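Long-range contact in demethyldecarbamoylnovobiocin O-methyltransferase (Streptomyces caeruleus, PDB 2WK1), which transfers a methyl group from S-adenosyl-L-methionine to the 4-hydroxyl of the noviose sugar, the penultimate step in making the antibiotic novobiocin: residues L202-D216 and N229-D243. Residues are numbered along the deposited sequence; the frame is centred on the assembly and turned at random. Where two conformers were deposited one is given.
Sequences LPTAPIDTLAVLRMD and NLYPKVSVGGYVIVD. With SAH (S-adenosyl-L-homocysteine), chain B; EDO (1,2-ethanediol), chain F.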
# COMPACT_ATOMS: atom_id res chain seq x y z
N LEU A 202 -20.38 -21.98 -12.04
CA LEU A 202 -21.26 -20.85 -12.35
C LEU A 202 -22.74 -21.20 -12.57
O LEU A 202 -23.60 -20.42 -12.20
CB LEU A 202 -20.69 -19.99 -13.50
CG LEU A 202 -19.29 -19.39 -13.26
CD1 LEU A 202 -18.94 -18.44 -14.39
CD2 LEU A 202 -19.22 -18.70 -11.88
N PRO A 203 -23.03 -22.37 -13.16
CA PRO A 203 -24.45 -22.70 -13.33
C PRO A 203 -25.25 -22.75 -12.03
O PRO A 203 -26.45 -22.43 -12.07
CB PRO A 203 -24.40 -24.08 -14.01
CG PRO A 203 -23.15 -24.04 -14.78
CD PRO A 203 -22.18 -23.33 -13.87
N THR A 204 -24.61 -23.12 -10.93
CA THR A 204 -25.26 -23.23 -9.63
C THR A 204 -24.82 -22.20 -8.59
O THR A 204 -25.20 -22.26 -7.45
CB THR A 204 -25.10 -24.69 -9.06
OG1 THR A 204 -23.72 -24.95 -8.79
CG2 THR A 204 -25.66 -25.71 -10.05
N ALA A 205 -24.04 -21.19 -9.00
CA ALA A 205 -23.59 -20.18 -8.06
C ALA A 205 -24.82 -19.53 -7.41
O ALA A 205 -25.74 -19.14 -8.11
CB ALA A 205 -22.76 -19.11 -8.77
N PRO A 206 -24.83 -19.41 -6.07
CA PRO A 206 -26.03 -18.88 -5.41
C PRO A 206 -26.05 -17.36 -5.35
O PRO A 206 -26.14 -16.75 -4.29
CB PRO A 206 -25.94 -19.49 -4.02
CG PRO A 206 -24.53 -19.66 -3.79
CD PRO A 206 -23.83 -19.82 -5.09
N ILE A 207 -25.96 -16.78 -6.54
CA ILE A 207 -26.00 -15.35 -6.74
C ILE A 207 -27.36 -15.05 -7.34
O ILE A 207 -27.76 -15.66 -8.31
CB ILE A 207 -24.90 -14.89 -7.69
CG1 ILE A 207 -23.50 -15.30 -7.19
CG2 ILE A 207 -25.00 -13.37 -7.89
CD1 ILE A 207 -22.40 -15.10 -8.20
N ASP A 208 -28.05 -14.10 -6.75
CA ASP A 208 -29.36 -13.69 -7.20
C ASP A 208 -29.24 -12.63 -8.31
O ASP A 208 -29.74 -12.78 -9.42
CB ASP A 208 -30.09 -13.15 -5.96
CG ASP A 208 -31.47 -12.65 -6.26
OD1 ASP A 208 -32.01 -12.94 -7.34
OD2 ASP A 208 -32.03 -11.97 -5.36
N THR A 209 -28.58 -11.53 -7.99
CA THR A 209 -28.42 -10.47 -8.94
C THR A 209 -27.06 -9.87 -8.78
O THR A 209 -26.44 -9.91 -7.71
CB THR A 209 -29.66 -8.82 -8.57
OG1 THR A 209 -29.24 -8.68 -7.38
CG2 THR A 209 -30.77 -9.92 -7.69
N LEU A 210 -26.60 -9.29 -9.89
CA LEU A 210 -25.27 -8.69 -9.99
C LEU A 210 -25.38 -7.24 -10.44
O LEU A 210 -26.10 -6.91 -11.39
CB LEU A 210 -24.42 -9.45 -11.01
CG LEU A 210 -23.97 -10.85 -10.61
CD1 LEU A 210 -23.35 -11.56 -11.79
CD2 LEU A 210 -23.04 -10.77 -9.40
N ALA A 211 -24.64 -6.38 -9.76
CA ALA A 211 -24.47 -5.00 -10.19
C ALA A 211 -23.22 -4.80 -11.04
O ALA A 211 -23.21 -3.93 -11.93
CB ALA A 211 -24.49 -4.07 -8.98
N VAL A 212 -22.16 -5.57 -10.79
CA VAL A 212 -20.95 -5.53 -11.62
C VAL A 212 -20.49 -6.95 -11.86
O VAL A 212 -20.30 -7.71 -10.91
CB VAL A 212 -19.80 -4.69 -11.00
CG1 VAL A 212 -18.58 -4.71 -11.92
CG2 VAL A 212 -20.24 -3.24 -10.71
N LEU A 213 -20.30 -7.30 -13.12
CA LEU A 213 -19.73 -8.57 -13.56
C LEU A 213 -18.41 -8.27 -14.25
O LEU A 213 -18.43 -7.69 -15.31
CB LEU A 213 -20.68 -9.24 -14.53
CG LEU A 213 -20.22 -10.45 -15.34
CD1 LEU A 213 -19.64 -11.52 -14.41
CD2 LEU A 213 -21.36 -10.97 -16.24
N ARG A 214 -17.29 -8.62 -13.62
CA ARG A 214 -15.95 -8.40 -14.22
C ARG A 214 -15.43 -9.75 -14.69
O ARG A 214 -15.36 -10.69 -13.92
CB ARG A 214 -14.99 -7.73 -13.26
CG ARG A 214 -13.67 -7.40 -13.96
CD ARG A 214 -12.69 -6.61 -13.08
NE ARG A 214 -11.78 -5.87 -13.95
CZ ARG A 214 -10.80 -6.42 -14.65
NH1 ARG A 214 -10.41 -7.66 -14.39
NH2 ARG A 214 -10.18 -5.73 -15.57
N MET A 215 -15.10 -9.83 -15.96
CA MET A 215 -14.67 -11.06 -16.61
C MET A 215 -13.20 -10.98 -16.95
O MET A 215 -12.79 -10.06 -17.68
CB MET A 215 -15.50 -11.31 -17.86
CG MET A 215 -17.01 -11.27 -17.62
SD MET A 215 -17.93 -11.94 -18.99
CE MET A 215 -17.35 -10.89 -20.26
N ASP A 216 -12.41 -11.92 -16.47
CA ASP A 216 -10.97 -11.95 -16.71
C ASP A 216 -10.49 -13.39 -16.72
O ASP A 216 -9.58 -13.77 -15.96
CB ASP A 216 -10.27 -11.15 -15.61
CG ASP A 216 -8.85 -10.71 -15.98
OD1 ASP A 216 -8.26 -11.22 -16.96
OD2 ASP A 216 -8.31 -9.82 -15.25
N ASN A 229 -23.93 -17.93 -18.00
CA ASN A 229 -24.45 -18.20 -16.65
C ASN A 229 -24.71 -16.95 -15.83
O ASN A 229 -25.61 -16.96 -14.99
CB ASN A 229 -23.48 -19.11 -15.92
CG ASN A 229 -23.53 -20.52 -16.47
OD1 ASN A 229 -24.56 -21.20 -16.34
ND2 ASN A 229 -22.44 -20.97 -17.08
N LEU A 230 -23.92 -15.88 -16.03
CA LEU A 230 -24.02 -14.72 -15.16
C LEU A 230 -24.62 -13.47 -15.77
O LEU A 230 -25.18 -12.66 -15.04
CB LEU A 230 -22.67 -14.37 -14.52
CG LEU A 230 -22.00 -15.47 -13.68
CD1 LEU A 230 -20.73 -14.97 -13.05
CD2 LEU A 230 -22.93 -16.04 -12.60
N TYR A 231 -24.55 -13.30 -17.09
CA TYR A 231 -25.16 -12.09 -17.65
C TYR A 231 -26.66 -11.94 -17.34
O TYR A 231 -27.11 -10.83 -17.02
CB TYR A 231 -24.92 -11.96 -19.15
CG TYR A 231 -25.47 -10.66 -19.66
CD1 TYR A 231 -24.82 -9.47 -19.34
CD2 TYR A 231 -26.66 -10.58 -20.38
CE1 TYR A 231 -25.27 -8.26 -19.75
CE2 TYR A 231 -27.12 -9.31 -20.82
CZ TYR A 231 -26.40 -8.17 -20.48
OH TYR A 231 -26.71 -6.87 -20.88
N PRO A 232 -27.41 -13.05 -17.33
CA PRO A 232 -28.83 -12.88 -17.00
C PRO A 232 -29.10 -12.34 -15.59
O PRO A 232 -30.22 -11.91 -15.32
CB PRO A 232 -29.38 -14.31 -17.14
CG PRO A 232 -28.52 -14.95 -18.13
CD PRO A 232 -27.13 -14.40 -17.84
N LYS A 233 -28.10 -12.39 -14.71
CA LYS A 233 -28.22 -11.86 -13.34
C LYS A 233 -27.93 -10.37 -13.24
O LYS A 233 -28.20 -9.77 -12.20
CB LYS A 233 -27.26 -12.59 -12.43
CG LYS A 233 -27.49 -14.07 -12.37
CD LYS A 233 -26.56 -14.74 -11.37
CE LYS A 233 -26.57 -16.25 -11.45
NZ LYS A 233 -27.91 -16.80 -11.09
N VAL A 234 -27.38 -9.76 -14.30
CA VAL A 234 -26.95 -8.37 -14.23
C VAL A 234 -28.16 -7.43 -14.28
O VAL A 234 -28.98 -7.48 -15.22
CB VAL A 234 -25.92 -8.04 -15.35
CG1 VAL A 234 -25.56 -6.55 -15.33
CG2 VAL A 234 -24.67 -8.86 -15.15
N SER A 235 -28.26 -6.58 -13.27
CA SER A 235 -29.34 -5.62 -13.18
C SER A 235 -29.26 -4.55 -14.27
O SER A 235 -28.20 -4.19 -14.74
CB SER A 235 -29.25 -4.90 -11.84
OG SER A 235 -29.41 -5.82 -10.79
N VAL A 236 -30.41 -3.99 -14.60
CA VAL A 236 -30.43 -2.80 -15.44
C VAL A 236 -29.72 -1.69 -14.66
O VAL A 236 -30.02 -1.43 -13.47
CB VAL A 236 -31.87 -2.40 -15.79
CG1 VAL A 236 -31.90 -1.04 -16.49
CG2 VAL A 236 -32.48 -3.49 -16.64
N GLY A 237 -28.76 -1.04 -15.32
CA GLY A 237 -27.91 -0.05 -14.69
C GLY A 237 -26.56 -0.61 -14.27
O GLY A 237 -25.68 0.15 -13.94
N GLY A 238 -26.44 -1.94 -14.28
CA GLY A 238 -25.20 -2.60 -13.91
C GLY A 238 -24.23 -2.67 -15.06
O GLY A 238 -24.53 -2.25 -16.18
N TYR A 239 -23.04 -3.14 -14.76
CA TYR A 239 -21.93 -3.14 -15.69
C TYR A 239 -21.33 -4.50 -15.91
O TYR A 239 -21.24 -5.30 -14.98
CB TYR A 239 -20.82 -2.22 -15.16
CG TYR A 239 -21.18 -0.77 -15.09
CD1 TYR A 239 -21.03 0.06 -16.19
CD2 TYR A 239 -21.68 -0.20 -13.93
CE1 TYR A 239 -21.39 1.41 -16.12
CE2 TYR A 239 -22.05 1.13 -13.87
CZ TYR A 239 -21.87 1.94 -14.95
OH TYR A 239 -22.21 3.30 -14.92
N VAL A 240 -20.91 -4.74 -17.15
CA VAL A 240 -20.09 -5.87 -17.53
C VAL A 240 -18.76 -5.36 -18.00
O VAL A 240 -18.70 -4.53 -18.91
CB VAL A 240 -20.73 -6.73 -18.61
CG1 VAL A 240 -19.82 -7.90 -18.98
CG2 VAL A 240 -22.15 -7.17 -18.19
N ILE A 241 -17.70 -5.81 -17.35
CA ILE A 241 -16.33 -5.40 -17.67
C ILE A 241 -15.60 -6.60 -18.32
O ILE A 241 -15.62 -7.68 -17.75
CB ILE A 241 -15.57 -4.93 -16.43
CG1 ILE A 241 -16.25 -3.73 -15.74
CG2 ILE A 241 -14.11 -4.68 -16.76
CD1 ILE A 241 -15.79 -3.48 -14.33
N VAL A 242 -14.97 -6.38 -19.46
CA VAL A 242 -14.22 -7.40 -20.17
C VAL A 242 -12.76 -6.99 -20.11
O VAL A 242 -12.34 -6.00 -20.74
CB VAL A 242 -14.65 -7.49 -21.65
CG1 VAL A 242 -13.94 -8.61 -22.32
CG2 VAL A 242 -16.18 -7.61 -21.78
N ASP A 243 -11.95 -7.74 -19.37
CA ASP A 243 -10.58 -7.36 -19.12
C ASP A 243 -9.73 -7.30 -20.38
O ASP A 243 -8.92 -6.37 -20.54
CB ASP A 243 -9.93 -8.33 -18.14
CG ASP A 243 -8.48 -7.98 -17.86
OD1 ASP A 243 -8.28 -7.05 -17.04
OD2 ASP A 243 -7.58 -8.59 -18.49
N SAH B . -8.24 -10.43 -12.57
CA SAH B . -6.86 -10.86 -12.18
CB SAH B . -6.18 -11.57 -13.35
CG SAH B . -6.86 -12.88 -13.74
SD SAH B . -5.70 -14.02 -14.51
C SAH B . -6.08 -9.70 -11.62
O SAH B . -4.84 -9.72 -11.63
OXT SAH B . -6.68 -8.78 -11.08
C5' SAH B . -6.81 -15.28 -15.16
C4' SAH B . -7.49 -16.11 -14.04
O4' SAH B . -8.60 -16.83 -14.63
C3' SAH B . -6.58 -17.12 -13.35
O3' SAH B . -6.56 -16.94 -11.92
C2' SAH B . -7.20 -18.47 -13.76
O2' SAH B . -7.08 -19.51 -12.78
C1' SAH B . -8.67 -18.12 -14.01
N9 SAH B . -9.41 -18.96 -14.96
C8 SAH B . -9.35 -18.83 -16.31
N7 SAH B . -10.25 -19.66 -16.90
C5 SAH B . -10.90 -20.30 -15.90
C6 SAH B . -11.99 -21.25 -15.83
N6 SAH B . -12.54 -21.71 -16.93
N1 SAH B . -12.41 -21.63 -14.62
C2 SAH B . -11.88 -21.13 -13.48
N3 SAH B . -10.87 -20.26 -13.45
C4 SAH B . -10.39 -19.81 -14.64
C1 EDO F . -13.24 -12.19 -20.24
O1 EDO F . -13.21 -13.51 -19.57
C2 EDO F . -12.07 -11.89 -21.19
O2 EDO F . -11.12 -11.00 -20.54
O HOH W 1 -25.99 -19.40 -13.03
O HOH W 2 -27.24 -19.51 -10.37
O HOH W 3 -5.72 -9.40 -16.67
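Leu230 of helix 220-230 fills the main hollow of this contact: its CD1 drops between two leucine branches, 3.9 Å from CD1 of Leu213 and 4.1 Å from CD1 of Leu202, while its CB rests on CD1 of Leu210. Leucine suits the hollow: Leu213 spreads both of its methyls round Leu230, CD1 against CD1 and CD2 against CB. Val234 fills the next dip, its CG2 4.1 Å from CB of Leu213. Beneath them strands 212-215 and 238-242 run parallel in the beta-alpha-beta crossover of a Rossmann-like methyltransferase, laced by backbone bonds such as Leu213 N to Tyr239 O. Gly238 has no side chain to jam against the carbonyl of Ala211, which takes the N-H of Tyr239. Where the loop before strand 210-215 meets the 3-10 segment, Lys233 lays its aliphatic chain across Ile207, then bends at its end (chi4 -64°) to give NZ to Ile207 O at 3.0 Å; a long chain with a charged tip suits this partly exposed place. On the sheet face away from Leu213 and Val234, Ile241 sets CD1 against Val212 CG1 and CG2 beside the stem of Arg214. That stem, extended from CG to NE, carries the guanidinium to Asp243, whose OD1 lies in its plane, 2.7 Å from NH2. NH1 meets Asp216 OD2, which also accepts a bond from the amino group of S-adenosylhomocysteine. Arg214, also paired with Glu112, and Arg90, which also holds Asp243, probably ease the crowding of the two carboxylates, both predicted magnesium ligands. Strand 109-113 flanks strand 210-215, strand 276-279 lies antiparallel beside strand 238-242, and helix 87-103 packs over Arg214, Tyr239 and Ile241.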